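Local coordinates for putative archaeal ammonia monooxygenase subunit B (Candidatus Nitrosocaldus yellowstonii, PDB 4O65), which binds copper in its cupredoxin domain and probably serves as a subunit of an ammonia-oxidising monooxygenase, at residues A[6-10]-A[138-142]; A[23-29]-A[147-153]; A[66-71]-A[103-109]. All blocks are in the same frame, centred on the assembly; numbering follows the deposited sequence.

Contact 1 of 3, residues A[6-10]-A[138-142]; sequences QLQSR and PGLGP. With SO4 (sulfate ion), chain C.
A single backbone hydrogen bond joins an irregular N-terminal segment, residues 6-10 just before strand 12-19, to residues 138-142 on strand 137-149, close to the copper site. Leu7 (phi/psi -101/-2) turns its carbonyl onto the extended chain across from it, so that Leu140 N donates to Leu7 O at 2.8 Å (165°). The same oxygen takes a CA-H...O contact from Gly139 CA at 3.6 Å. The nearest CA atoms are those of Ser9 and Gly139, 4.5 Å apart, a spacing that glycine permits: a CB on residue 139 would clash with Ser9 N. Beyond the bond, Leu7 and Leu140, both m,t rotamers, meet through their CB atoms at 4.0 Å. The Gln8 side chain (chi1 m) swings back alongside the strand, with Gln8 CD 3.7 Å from Leu140 O, while its OE1 accepts from Ile14 N. Arg10 is out of reach of 138-142 and instead binds the sulfate ion, donating from NE to O1 (3.0 Å) and from NH2 to O4 (3.1 Å); the ion probably comes from the crystallisation liquor. The Leu140 side chain packs about 4 Å from that of the copper ligand His128, whose ND1 is hydrogen-bonded to Gly141 O, and the side chain of Leu7 is about 7 Å from the copper. Gly141 and Leu140 thus contribute to the second shell of a histidine-ligated copper site on a cupredoxin domain.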
ATOM      1  N   GLN A   6      -4.662 -22.069  -6.338  1.00 28.90           N
ATOM      2  CA  GLN A   6      -4.017 -20.769  -6.749  1.00 26.71           C
ATOM      3  C   GLN A   6      -4.760 -19.504  -6.271  1.00 24.33           C
ATOM      4  O   GLN A   6      -5.992 -19.463  -6.141  1.00 24.49           O
ATOM      5  CB  GLN A   6      -3.587 -20.707  -8.234  1.00 34.96           C
ATOM      6  CG  GLN A   6      -3.120 -19.346  -8.829  1.00 29.72           C
ATOM      7  CD  GLN A   6      -1.586 -19.237  -8.882  1.00 40.52           C
ATOM      8  OE1 GLN A   6      -1.045 -18.299  -9.456  1.00 47.30           O
ATOM      9  NE2 GLN A   6      -0.889 -20.180  -8.284  1.00 40.31           N
ATOM     10  N   LEU A   7      -3.984 -18.466  -5.989  1.00 20.16           N
ATOM     11  CA  LEU A   7      -4.620 -17.298  -5.391  1.00 18.87           C
ATOM     12  C   LEU A   7      -4.867 -16.176  -6.399  1.00 16.99           C
ATOM     13  O   LEU A   7      -5.427 -15.147  -6.044  1.00 15.85           O
ATOM     14  CB  LEU A   7      -3.787 -16.788  -4.229  1.00 20.10           C
ATOM     15  CG  LEU A   7      -3.646 -17.802  -3.068  1.00 23.74           C
ATOM     16  CD1 LEU A   7      -2.647 -17.155  -2.114  1.00 27.06           C
ATOM     17  CD2 LEU A   7      -5.019 -17.906  -2.433  1.00 26.67           C
ATOM     18  N   GLN A   8      -4.452 -16.384  -7.661  1.00 17.76           N
ATOM     19  CA  GLN A   8      -4.810 -15.420  -8.717  1.00 16.80           C
ATOM     20  C   GLN A   8      -6.269 -15.602  -9.188  1.00 16.88           C
ATOM     21  O   GLN A   8      -6.774 -16.750  -9.292  1.00 16.82           O
ATOM     22  CB  GLN A   8      -3.921 -15.635  -9.960  1.00 17.61           C
ATOM     23  CG  GLN A   8      -2.425 -15.344  -9.658  1.00 19.03           C
ATOM     24  CD  GLN A   8      -2.018 -13.889  -9.993  1.00 18.29           C
ATOM     25  OE1 GLN A   8      -2.855 -13.013 -10.312  1.00 19.19           O
ATOM     26  NE2 GLN A   8      -0.703 -13.641  -9.977  1.00 19.13           N
ATOM     27  N   SER A   9      -6.906 -14.474  -9.491  1.00 16.71           N
ATOM     28  CA  SER A   9      -8.173 -14.515 -10.205  1.00 17.48           C
ATOM     29  C   SER A   9      -7.937 -15.057 -11.611  1.00 18.47           C
ATOM     30  O   SER A   9      -6.895 -14.790 -12.213  1.00 19.12           O
ATOM     31  CB  SER A   9      -8.735 -13.100 -10.304  1.00 17.46           C
ATOM     32  OG  SER A   9      -9.917 -13.104 -11.113  1.00 17.54           O
ATOM     33  N   ARG A  10      -8.883 -15.840 -12.120  1.00 17.46           N
ATOM     34  CA  ARG A  10      -8.843 -16.227 -13.550  1.00 20.25           C
ATOM     35  C   ARG A  10      -9.318 -15.124 -14.468  1.00 19.20           C
ATOM     36  O   ARG A  10      -9.046 -15.175 -15.705  1.00 20.59           O
ATOM     37  CB  ARG A  10      -9.732 -17.441 -13.789  1.00 22.12           C
ATOM     38  CG  ARG A  10      -9.352 -18.681 -12.972  1.00 31.00           C
ATOM     39  CD  ARG A  10      -7.880 -18.863 -12.618  1.00 39.56           C
ATOM     40  NE  ARG A  10      -7.716 -20.128 -11.899  1.00 48.53           N
ATOM     41  CZ  ARG A  10      -6.937 -20.364 -10.834  1.00 53.66           C
ATOM     42  NH1 ARG A  10      -6.197 -19.409 -10.240  1.00 46.30           N
ATOM     43  NH2 ARG A  10      -6.935 -21.601 -10.336  1.00 52.15           N
ATOM     44  N   PRO A 138     -11.642 -11.455  -5.268  1.00 15.46           N
ATOM     45  CA  PRO A 138     -10.246 -11.047  -5.096  1.00 15.35           C
ATOM     46  C   PRO A 138      -9.287 -11.855  -5.981  1.00 16.26           C
ATOM     47  O   PRO A 138      -9.621 -12.938  -6.537  1.00 15.29           O
ATOM     48  CB  PRO A 138      -9.958 -11.422  -3.619  1.00 15.16           C
ATOM     49  CG  PRO A 138     -10.761 -12.744  -3.470  1.00 15.06           C
ATOM     50  CD  PRO A 138     -12.061 -12.422  -4.220  1.00 16.61           C
ATOM     51  N   GLY A 139      -8.122 -11.261  -6.175  1.00 15.42           N
ATOM     52  CA  GLY A 139      -6.943 -12.001  -6.718  1.00 15.25           C
ATOM     53  C   GLY A 139      -5.778 -11.518  -5.908  1.00 15.96           C
ATOM     54  O   GLY A 139      -5.716 -10.307  -5.510  1.00 16.21           O
ATOM     55  N   LEU A 140      -4.832 -12.419  -5.613  1.00 16.30           N
ATOM     56  CA  LEU A 140      -3.628 -12.025  -4.875  1.00 17.50           C
ATOM     57  C   LEU A 140      -2.406 -12.320  -5.725  1.00 18.26           C
ATOM     58  O   LEU A 140      -2.324 -13.409  -6.346  1.00 19.09           O
ATOM     59  CB  LEU A 140      -3.488 -12.843  -3.593  1.00 18.29           C
ATOM     60  CG  LEU A 140      -4.578 -12.564  -2.526  1.00 20.40           C
ATOM     61  CD1 LEU A 140      -4.298 -13.451  -1.320  1.00 21.56           C
ATOM     62  CD2 LEU A 140      -4.555 -11.123  -2.081  1.00 20.61           C
ATOM     63  N   GLY A 141      -1.471 -11.380  -5.763  1.00 18.43           N
ATOM     64  CA  GLY A 141      -0.204 -11.660  -6.459  1.00 19.09           C
ATOM     65  C   GLY A 141       0.689 -12.483  -5.516  1.00 20.48           C
ATOM     66  O   GLY A 141       0.329 -12.783  -4.366  1.00 20.67           O
ATOM     67  N   PRO A 142       1.887 -12.835  -5.991  1.00 21.88           N
ATOM     68  CA  PRO A 142       2.875 -13.619  -5.261  1.00 24.14           C
ATOM     69  C   PRO A 142       3.263 -12.860  -3.981  1.00 25.03           C
ATOM     70  O   PRO A 142       3.302 -11.642  -3.956  1.00 26.23           O
ATOM     71  CB  PRO A 142       4.114 -13.578  -6.210  1.00 25.35           C
ATOM     72  CG  PRO A 142       3.582 -13.326  -7.544  1.00 25.88           C
ATOM     73  CD  PRO A 142       2.298 -12.534  -7.374  1.00 22.41           C
TER
HETATM   74  S   SO4 C 202      -9.048 -23.305 -13.284  1.00 55.57           S
HETATM   75  O1  SO4 C 202      -9.746 -22.206 -12.620  1.00 43.75           O
HETATM   76  O2  SO4 C 202      -9.948 -24.508 -13.365  1.00 56.22           O
HETATM   77  O3  SO4 C 202      -8.660 -22.842 -14.649  1.00 65.56           O
HETATM   78  O4  SO4 C 202      -7.813 -23.624 -12.519  1.00 55.01           O

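Contact 2 of 3, residues A[23-29]-A[147-153]; sequences RLITKAE and VVEGEPT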
ATOM      1  N   ARG A  23      13.162  -4.582   3.703  1.00 22.80           N
ATOM      2  CA  ARG A  23      13.409  -4.179   5.094  1.00 24.24           C
ATOM      3  C   ARG A  23      13.089  -2.702   5.185  1.00 23.89           C
ATOM      4  O   ARG A  23      13.613  -1.924   4.376  1.00 24.91           O
ATOM      5  CB  ARG A  23      14.904  -4.427   5.501  1.00 27.04           C
ATOM      6  CG  ARG A  23      15.323  -5.900   5.417  1.00 32.72           C
ATOM      7  CD  ARG A  23      16.540  -6.223   6.290  1.00 43.26           C
ATOM      8  NE  ARG A  23      16.259  -5.880   7.703  1.00 51.51           N
ATOM      9  CZ  ARG A  23      15.882  -6.740   8.663  1.00 53.99           C
ATOM     10  NH1 ARG A  23      15.749  -8.051   8.419  1.00 51.79           N
ATOM     11  NH2 ARG A  23      15.634  -6.282   9.892  1.00 54.24           N
ATOM     12  N   LEU A  24      12.264  -2.323   6.157  1.00 21.34           N
ATOM     13  CA  LEU A  24      11.867  -0.922   6.302  1.00 20.65           C
ATOM     14  C   LEU A  24      11.878  -0.592   7.770  1.00 20.29           C
ATOM     15  O   LEU A  24      12.001  -1.490   8.589  1.00 21.79           O
ATOM     16  CB  LEU A  24      10.439  -0.778   5.801  1.00 18.74           C
ATOM     17  CG  LEU A  24      10.211  -1.079   4.303  1.00 20.84           C
ATOM     18  CD1 LEU A  24       8.697  -0.922   4.063  1.00 21.60           C
ATOM     19  CD2 LEU A  24      10.964  -0.059   3.501  1.00 22.18           C
ATOM     20  N   ILE A  25      11.679   0.682   8.096  1.00 19.91           N
ATOM     21  CA  ILE A  25      11.390   1.075   9.489  1.00 19.52           C
ATOM     22  C   ILE A  25      10.001   1.707   9.531  1.00 18.92           C
ATOM     23  O   ILE A  25       9.408   2.019   8.470  1.00 17.97           O
ATOM     24  CB  ILE A  25      12.468   2.017  10.096  1.00 19.88           C
ATOM     25  CG1 ILE A  25      12.436   3.355   9.363  1.00 19.15           C
ATOM     26  CG2 ILE A  25      13.855   1.361   9.986  1.00 22.51           C
ATOM     27  CD1 ILE A  25      13.482   4.387   9.862  1.00 20.21           C
ATOM     28  N   THR A  26       9.451   1.905  10.724  1.00 18.72           N
ATOM     29  CA  THR A  26       8.089   2.506  10.789  1.00 17.79           C
ATOM     30  C   THR A  26       8.111   3.988  10.493  1.00 17.70           C
ATOM     31  O   THR A  26       9.181   4.633  10.578  1.00 17.78           O
ATOM     32  CB  THR A  26       7.459   2.307  12.173  1.00 18.45           C
ATOM     33  OG1 THR A  26       8.321   2.911  13.136  1.00 19.08           O
ATOM     34  CG2 THR A  26       7.339   0.796  12.536  1.00 18.03           C
ATOM     35  N   LYS A  27       6.952   4.566  10.193  1.00 18.59           N
ATOM     36  CA  LYS A  27       6.857   6.018   9.986  1.00 18.32           C
ATOM     37  C   LYS A  27       7.321   6.748  11.254  1.00 18.54           C
ATOM     38  O   LYS A  27       8.106   7.716  11.186  1.00 17.82           O
ATOM     39  CB  LYS A  27       5.403   6.432   9.677  1.00 20.25           C
ATOM     40  CG  LYS A  27       5.321   7.872   9.186  1.00 20.73           C
ATOM     41  CD  LYS A  27       3.908   8.489   9.180  1.00 23.55           C
ATOM     42  CE  LYS A  27       2.881   7.837   8.277  1.00 27.27           C
ATOM     43  NZ  LYS A  27       1.637   8.714   8.306  1.00 25.88           N
ATOM     44  N   ALA A  28       6.885   6.255  12.418  1.00 17.83           N
ATOM     45  CA  ALA A  28       7.364   6.867  13.671  1.00 19.33           C
ATOM     46  C   ALA A  28       8.892   6.782  13.852  1.00 19.81           C
ATOM     47  O   ALA A  28       9.531   7.767  14.331  1.00 19.43           O
ATOM     48  CB  ALA A  28       6.606   6.289  14.888  1.00 18.99           C
ATOM     49  N   GLU A  29       9.471   5.605  13.541  1.00 18.82           N
ATOM     50  CA  GLU A  29      10.937   5.445  13.706  1.00 21.71           C
ATOM     51  C   GLU A  29      11.663   6.428  12.755  1.00 20.83           C
ATOM     52  O   GLU A  29      12.661   7.054  13.146  1.00 20.58           O
ATOM     53  CB  GLU A  29      11.398   4.023  13.393  1.00 22.15           C
ATOM     54  CG  GLU A  29      12.860   3.740  13.769  1.00 24.43           C
ATOM     55  CD  GLU A  29      13.134   3.833  15.269  1.00 25.40           C
ATOM     56  OE1 GLU A  29      14.288   4.125  15.587  1.00 28.37           O
ATOM     57  OE2 GLU A  29      12.229   3.623  16.125  1.00 25.26           O
ATOM     58  N   VAL A 147      10.262  -7.140   6.404  1.00 23.10           N
ATOM     59  CA  VAL A 147      10.471  -6.933   7.874  1.00 23.69           C
ATOM     60  C   VAL A 147      10.449  -5.426   8.141  1.00 22.70           C
ATOM     61  O   VAL A 147      11.211  -4.686   7.522  1.00 24.44           O
ATOM     62  CB  VAL A 147      11.811  -7.517   8.336  1.00 26.16           C
ATOM     63  CG1 VAL A 147      12.001  -7.335   9.849  1.00 26.91           C
ATOM     64  CG2 VAL A 147      11.870  -9.009   7.995  1.00 28.15           C
ATOM     65  N   VAL A 148       9.625  -5.017   9.089  1.00 22.53           N
ATOM     66  CA  VAL A 148       9.561  -3.595   9.498  1.00 21.11           C
ATOM     67  C   VAL A 148      10.072  -3.504  10.937  1.00 22.73           C
ATOM     68  O   VAL A 148       9.559  -4.194  11.837  1.00 22.62           O
ATOM     69  CB  VAL A 148       8.142  -3.035   9.417  1.00 19.80           C
ATOM     70  CG1 VAL A 148       8.154  -1.533   9.792  1.00 19.83           C
ATOM     71  CG2 VAL A 148       7.518  -3.244   7.997  1.00 19.67           C
ATOM     72  N   GLU A 149      11.067  -2.653  11.151  1.00 22.58           N
ATOM     73  CA  GLU A 149      11.593  -2.445  12.515  1.00 26.27           C
ATOM     74  C   GLU A 149      11.246  -1.066  13.026  1.00 25.74           C
ATOM     75  O   GLU A 149      10.939  -0.150  12.264  1.00 23.71           O
ATOM     76  CB  GLU A 149      13.106  -2.592  12.521  1.00 29.52           C
ATOM     77  CG  GLU A 149      13.550  -3.936  11.999  1.00 37.03           C
ATOM     78  CD  GLU A 149      15.047  -4.074  12.076  1.00 45.56           C
ATOM     79  OE1 GLU A 149      15.776  -3.422  11.296  1.00 49.87           O
ATOM     80  OE2 GLU A 149      15.498  -4.836  12.933  1.00 51.34           O
ATOM     81  N   GLY A 150      11.326  -0.898  14.332  1.00 25.54           N
ATOM     82  CA  GLY A 150      11.169   0.458  14.871  1.00 25.59           C
ATOM     83  C   GLY A 150       9.949   0.666  15.727  1.00 25.56           C
ATOM     84  O   GLY A 150       9.106  -0.237  15.893  1.00 25.98           O
ATOM     85  N   GLU A 151       9.840   1.867  16.288  1.00 24.37           N
ATOM     86  CA  GLU A 151       8.777   2.077  17.276  1.00 26.81           C
ATOM     87  C   GLU A 151       7.416   2.108  16.605  1.00 24.64           C
ATOM     88  O   GLU A 151       7.264   2.527  15.420  1.00 23.35           O
ATOM     89  CB  GLU A 151       9.044   3.314  18.130  1.00 30.36           C
ATOM     90  CG  GLU A 151       8.903   4.594  17.371  1.00 30.40           C
ATOM     91  CD  GLU A 151       9.366   5.801  18.188  1.00 38.97           C
ATOM     92  OE1 GLU A 151       9.995   5.637  19.259  1.00 38.99           O
ATOM     93  OE2 GLU A 151       9.095   6.918  17.739  1.00 38.29           O
ATOM     94  N   PRO A 152       6.390   1.649  17.332  1.00 24.47           N
ATOM     95  CA  PRO A 152       5.027   1.695  16.805  1.00 24.67           C
ATOM     96  C   PRO A 152       4.617   3.123  16.488  1.00 23.60           C
ATOM     97  O   PRO A 152       4.959   4.036  17.236  1.00 24.23           O
ATOM     98  CB  PRO A 152       4.173   1.143  17.984  1.00 26.39           C
ATOM     99  CG  PRO A 152       5.132   0.274  18.699  1.00 29.86           C
ATOM    100  CD  PRO A 152       6.466   0.988  18.658  1.00 27.27           C
ATOM    101  N   THR A 153       3.875   3.336  15.416  1.00 20.79           N
ATOM    102  CA  THR A 153       3.401   4.667  15.053  1.00 21.13           C
ATOM    103  C   THR A 153       2.043   4.867  15.764  1.00 23.06           C
ATOM    104  O   THR A 153       1.093   4.063  15.601  1.00 23.42           O
ATOM    105  CB  THR A 153       3.237   4.825  13.535  1.00 20.74           C
ATOM    106  OG1 THR A 153       4.471   4.437  12.927  1.00 20.30           O
ATOM    107  CG2 THR A 153       2.892   6.273  13.126  1.00 21.33           C
TER
HETATM  108  O   HOH W   1      14.707  -2.488   9.020  1.00 45.59           O
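Parallel pairing at a sheet edge passes here into a network of side-chain hydrogen bonds beyond the strand ends. Arg23, Leu24 and Ile25 lie opposite Val147, Val148 and Glu149, and the axes of the short strand segments 23-25 and 147-149 approach to 4.5 Å at 27°. Leu24 N donates to Val147 O (2.9 Å), Glu149 N to Leu24 O (3.0 Å) and Thr26 N to Glu149 O (3.0 Å). A water gives one proton to Leu24 O (2.9 Å) and the other to Glu149 OE1 (2.7 Å), the oxygen that also forms a salt bridge with Arg23 NH2 at 3.2 Å.

Past the strands, Thr26 is the N-cap of helix 27-35. Its OG1 accepts from Glu29 N at 3.0 Å and donates to Glu151 O at 2.5 Å. Ala28 N donates to Thr153 OG1 (3.1 Å), and that hydroxyl is also bonded to Leu120 O. Glu29 OE2 accepts from Glu151 N at 3.0 Å, while Glu29 OE1 pairs with Arg33. Lys27 NZ forms salt bridges with Glu92 and Asp47, and Glu151 OE2 is hydrogen-bonded to Ser38. Gly150, at phi 115°, makes the bend; a CB there would clash with Glu29 CB.

Strand 23-25 is the outer member of the mixed sheet beside 137-149; Leu24 and Val148 pack on Trp91 of strand 91-97, and Thr153 and Lys27 pack against Leu43 of helix 40-47.

Contact 3 of 3, residues A[66-71]-A[103-109]; sequences LVSQVK and FTIPGGG
Ser68 N donates to Gly109 O at 2.9 Å and 169°, and the Ser68 hydroxyl, with chi1 at t, serves three partners. Ser68 OG accepts from Gly108 N at 3.1 Å and from Val70 N at 3.3 Å, the latter making an ST turn, and donates to a water at 2.7 Å that donates to Ile105 O at 2.9 Å. Residues 106-109 form a type II beta turn, closed by Gly109 N to Pro106 O at 2.9 Å; Gly108 takes the positive phi of 70° usual at its third position. A CB on Gly107 would sit 2.3 Å from Lys71 O. Gly108 CA makes a CA-H...O contact with Ser68 O at 3.5 Å. The turn links 103-105, an outermost strand of the mixed sheet, to strand 110-119 of the four-stranded sheet in the beta sandwich of the cupredoxin fold. Residues 66-68 end strand 59-68 of the latter; the axes of the short segments 66-68 and 103-105 are 9.1 Å apart at 52°, so side chains fill the gap. Leu66 (m,t) places CD1 at the ring edge of Phe103, 3.6 Å from CZ, and 4.2 Å from Ile105 CD1. Ser68 CB touches Ile105 CG2 at 3.8 Å, and Ile105 packs on Val12 and Val111.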
ATOM      1  N   LEU A  66      -1.830  -5.346 -14.332  1.00 18.98           N
ATOM      2  CA  LEU A  66      -3.092  -6.121 -14.219  1.00 18.89           C
ATOM      3  C   LEU A  66      -3.462  -6.497 -15.638  1.00 20.10           C
ATOM      4  O   LEU A  66      -3.518  -5.629 -16.535  1.00 22.93           O
ATOM      5  CB  LEU A  66      -4.183  -5.259 -13.621  1.00 18.79           C
ATOM      6  CG  LEU A  66      -3.772  -4.614 -12.307  1.00 19.69           C
ATOM      7  CD1 LEU A  66      -4.871  -3.652 -11.812  1.00 21.80           C
ATOM      8  CD2 LEU A  66      -3.514  -5.681 -11.220  1.00 20.10           C
ATOM      9  N   VAL A  67      -3.625  -7.795 -15.857  1.00 19.05           N
ATOM     10  CA  VAL A  67      -3.827  -8.284 -17.232  1.00 20.06           C
ATOM     11  C   VAL A  67      -5.152  -9.008 -17.341  1.00 19.72           C
ATOM     12  O   VAL A  67      -5.388 -10.073 -16.714  1.00 18.98           O
ATOM     13  CB  VAL A  67      -2.663  -9.193 -17.653  1.00 21.62           C
ATOM     14  CG1 VAL A  67      -2.923  -9.729 -19.085  1.00 22.89           C
ATOM     15  CG2 VAL A  67      -1.349  -8.439 -17.533  1.00 23.08           C
ATOM     16  N   SER A  68      -6.058  -8.437 -18.131  1.00 20.47           N
ATOM     17  CA  SER A  68      -7.432  -8.987 -18.232  1.00 21.38           C
ATOM     18  C   SER A  68      -7.510 -10.184 -19.157  1.00 22.89           C
ATOM     19  O   SER A  68      -6.929 -10.166 -20.240  1.00 22.33           O
ATOM     20  CB  SER A  68      -8.392  -7.895 -18.755  1.00 22.15           C
ATOM     21  OG  SER A  68      -9.671  -8.429 -19.113  1.00 23.07           O
ATOM     22  N   GLN A  69      -8.225 -11.225 -18.717  1.00 21.49           N
ATOM     23  CA  GLN A  69      -8.498 -12.413 -19.506  1.00 24.41           C
ATOM     24  C   GLN A  69      -9.960 -12.542 -19.887  1.00 23.12           C
ATOM     25  O   GLN A  69     -10.392 -13.583 -20.423  1.00 25.04           O
ATOM     26  CB  GLN A  69      -8.007 -13.635 -18.736  1.00 28.25           C
ATOM     27  CG  GLN A  69      -6.507 -13.449 -18.433  1.00 37.82           C
ATOM     28  CD  GLN A  69      -5.818 -14.689 -17.924  1.00 48.10           C
ATOM     29  OE1 GLN A  69      -6.152 -15.221 -16.838  1.00 47.55           O
ATOM     30  NE2 GLN A  69      -4.836 -15.164 -18.699  1.00 48.36           N
ATOM     31  N   VAL A  70     -10.726 -11.479 -19.693  1.00 22.62           N
ATOM     32  CA  VAL A  70     -12.171 -11.528 -20.018  1.00 24.07           C
ATOM     33  C   VAL A  70     -12.480 -10.588 -21.201  1.00 27.08           C
ATOM     34  O   VAL A  70     -11.688  -9.718 -21.554  1.00 28.69           O
ATOM     35  CB  VAL A  70     -13.086 -11.133 -18.823  1.00 26.14           C
ATOM     36  CG1 VAL A  70     -12.826 -12.017 -17.595  1.00 24.52           C
ATOM     37  CG2 VAL A  70     -12.843  -9.702 -18.445  1.00 25.75           C
ATOM     38  N   LYS A  71     -13.654 -10.748 -21.778  1.00 26.23           N
ATOM     39  CA  LYS A  71     -13.965 -10.008 -22.996  1.00 30.02           C
ATOM     40  C   LYS A  71     -14.413  -8.588 -22.739  1.00 31.86           C
ATOM     41  O   LYS A  71     -14.234  -7.719 -23.580  1.00 40.38           O
ATOM     42  CB  LYS A  71     -14.962 -10.810 -23.824  1.00 31.39           C
ATOM     43  CG  LYS A  71     -14.341 -12.140 -24.187  1.00 35.72           C
ATOM     44  CD  LYS A  71     -15.346 -13.071 -24.850  1.00 41.31           C
ATOM     45  CE  LYS A  71     -14.605 -14.250 -25.447  1.00 48.92           C
ATOM     46  NZ  LYS A  71     -15.505 -15.062 -26.319  1.00 55.39           N
ATOM     47  N   PHE A 103     -11.260   1.754 -10.670  1.00 25.56           N
ATOM     48  CA  PHE A 103     -10.833   2.080 -12.039  1.00 24.84           C
ATOM     49  C   PHE A 103     -11.267   1.003 -13.017  1.00 25.51           C
ATOM     50  O   PHE A 103     -11.704  -0.100 -12.600  1.00 24.27           O
ATOM     51  CB  PHE A 103      -9.328   2.300 -12.098  1.00 24.84           C
ATOM     52  CG  PHE A 103      -8.542   1.135 -11.553  1.00 24.12           C
ATOM     53  CD1 PHE A 103      -8.207   0.062 -12.401  1.00 24.87           C
ATOM     54  CD2 PHE A 103      -8.158   1.096 -10.214  1.00 23.51           C
ATOM     55  CE1 PHE A 103      -7.514  -1.041 -11.903  1.00 25.11           C
ATOM     56  CE2 PHE A 103      -7.450  -0.028  -9.707  1.00 25.14           C
ATOM     57  CZ  PHE A 103      -7.112  -1.072 -10.586  1.00 24.98           C
ATOM     58  N   THR A 104     -11.124   1.276 -14.320  1.00 25.46           N
ATOM     59  CA  THR A 104     -11.527   0.306 -15.329  1.00 25.88           C
ATOM     60  C   THR A 104     -10.357  -0.520 -15.819  1.00 26.60           C
ATOM     61  O   THR A 104      -9.274   0.023 -16.112  1.00 26.54           O
ATOM     62  CB  THR A 104     -12.145   1.006 -16.564  1.00 29.55           C
ATOM     63  OG1 THR A 104     -13.292   1.723 -16.110  1.00 34.47           O
ATOM     64  CG2 THR A 104     -12.577  -0.011 -17.633  1.00 29.41           C
ATOM     65  N   ILE A 105     -10.602  -1.820 -15.965  1.00 23.02           N
ATOM     66  CA  ILE A 105      -9.642  -2.664 -16.620  1.00 23.11           C
ATOM     67  C   ILE A 105     -10.223  -3.075 -17.961  1.00 23.59           C
ATOM     68  O   ILE A 105     -11.242  -3.762 -18.008  1.00 23.09           O
ATOM     69  CB  ILE A 105      -9.307  -3.928 -15.788  1.00 22.24           C
ATOM     70  CG1 ILE A 105      -8.766  -3.492 -14.427  1.00 22.22           C
ATOM     71  CG2 ILE A 105      -8.251  -4.754 -16.536  1.00 22.02           C
ATOM     72  CD1 ILE A 105      -8.544  -4.646 -13.475  1.00 22.09           C
ATOM     73  N   PRO A 106      -9.619  -2.593 -19.063  1.00 26.16           N
ATOM     74  CA  PRO A 106     -10.278  -2.857 -20.345  1.00 25.95           C
ATOM     75  C   PRO A 106     -10.265  -4.333 -20.660  1.00 25.16           C
ATOM     76  O   PRO A 106      -9.304  -5.027 -20.372  1.00 24.68           O
ATOM     77  CB  PRO A 106      -9.404  -2.123 -21.396  1.00 28.59           C
ATOM     78  CG  PRO A 106      -8.401  -1.335 -20.628  1.00 27.79           C
ATOM     79  CD  PRO A 106      -8.423  -1.732 -19.177  1.00 25.68           C
ATOM     80  N   GLY A 107     -11.317  -4.786 -21.305  1.00 25.84           N
ATOM     81  CA  GLY A 107     -11.400  -6.163 -21.779  1.00 25.80           C
ATOM     82  C   GLY A 107     -10.204  -6.626 -22.593  1.00 27.18           C
ATOM     83  O   GLY A 107      -9.867  -6.030 -23.613  1.00 26.79           O
ATOM     84  N   GLY A 108      -9.524  -7.673 -22.121  1.00 24.96           N
ATOM     85  CA  GLY A 108      -8.367  -8.216 -22.799  1.00 27.53           C
ATOM     86  C   GLY A 108      -7.137  -7.312 -22.761  1.00 26.70           C
ATOM     87  O   GLY A 108      -6.150  -7.600 -23.443  1.00 28.23           O
ATOM     88  N   GLY A 109      -7.205  -6.231 -21.986  1.00 25.16           N
ATOM     89  CA  GLY A 109      -6.150  -5.204 -21.963  1.00 25.80           C
ATOM     90  C   GLY A 109      -5.331  -5.301 -20.679  1.00 25.78           C
ATOM     91  O   GLY A 109      -5.377  -6.317 -19.967  1.00 23.27           O
TER
HETATM   92  O   HOH W   2     -11.446  -6.653 -18.203  1.00 22.82           O

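In the fold
Six segments follow one another along the chain, and their pairing illustrates how contacts distant in sequence tie a beta sandwich together. Contact 1 closes the long loop from 6-10 to 138-142, and contact 2, opening later at 23-29, closes at 147-153, so the two cross, both using strand 137-149 near different ends. Contact 3 closes the much shorter loop between 66-71 and 103-109, nested inside both. It joins one sheet to the edge of the other, on the opposite side of the chain's centre from contact 2. Contacts 1 and 3 share one end of the fold and touch where Arg10 packs against Gln69; contact 2 ties the edge of the mixed sheet to the start of helix 27-35.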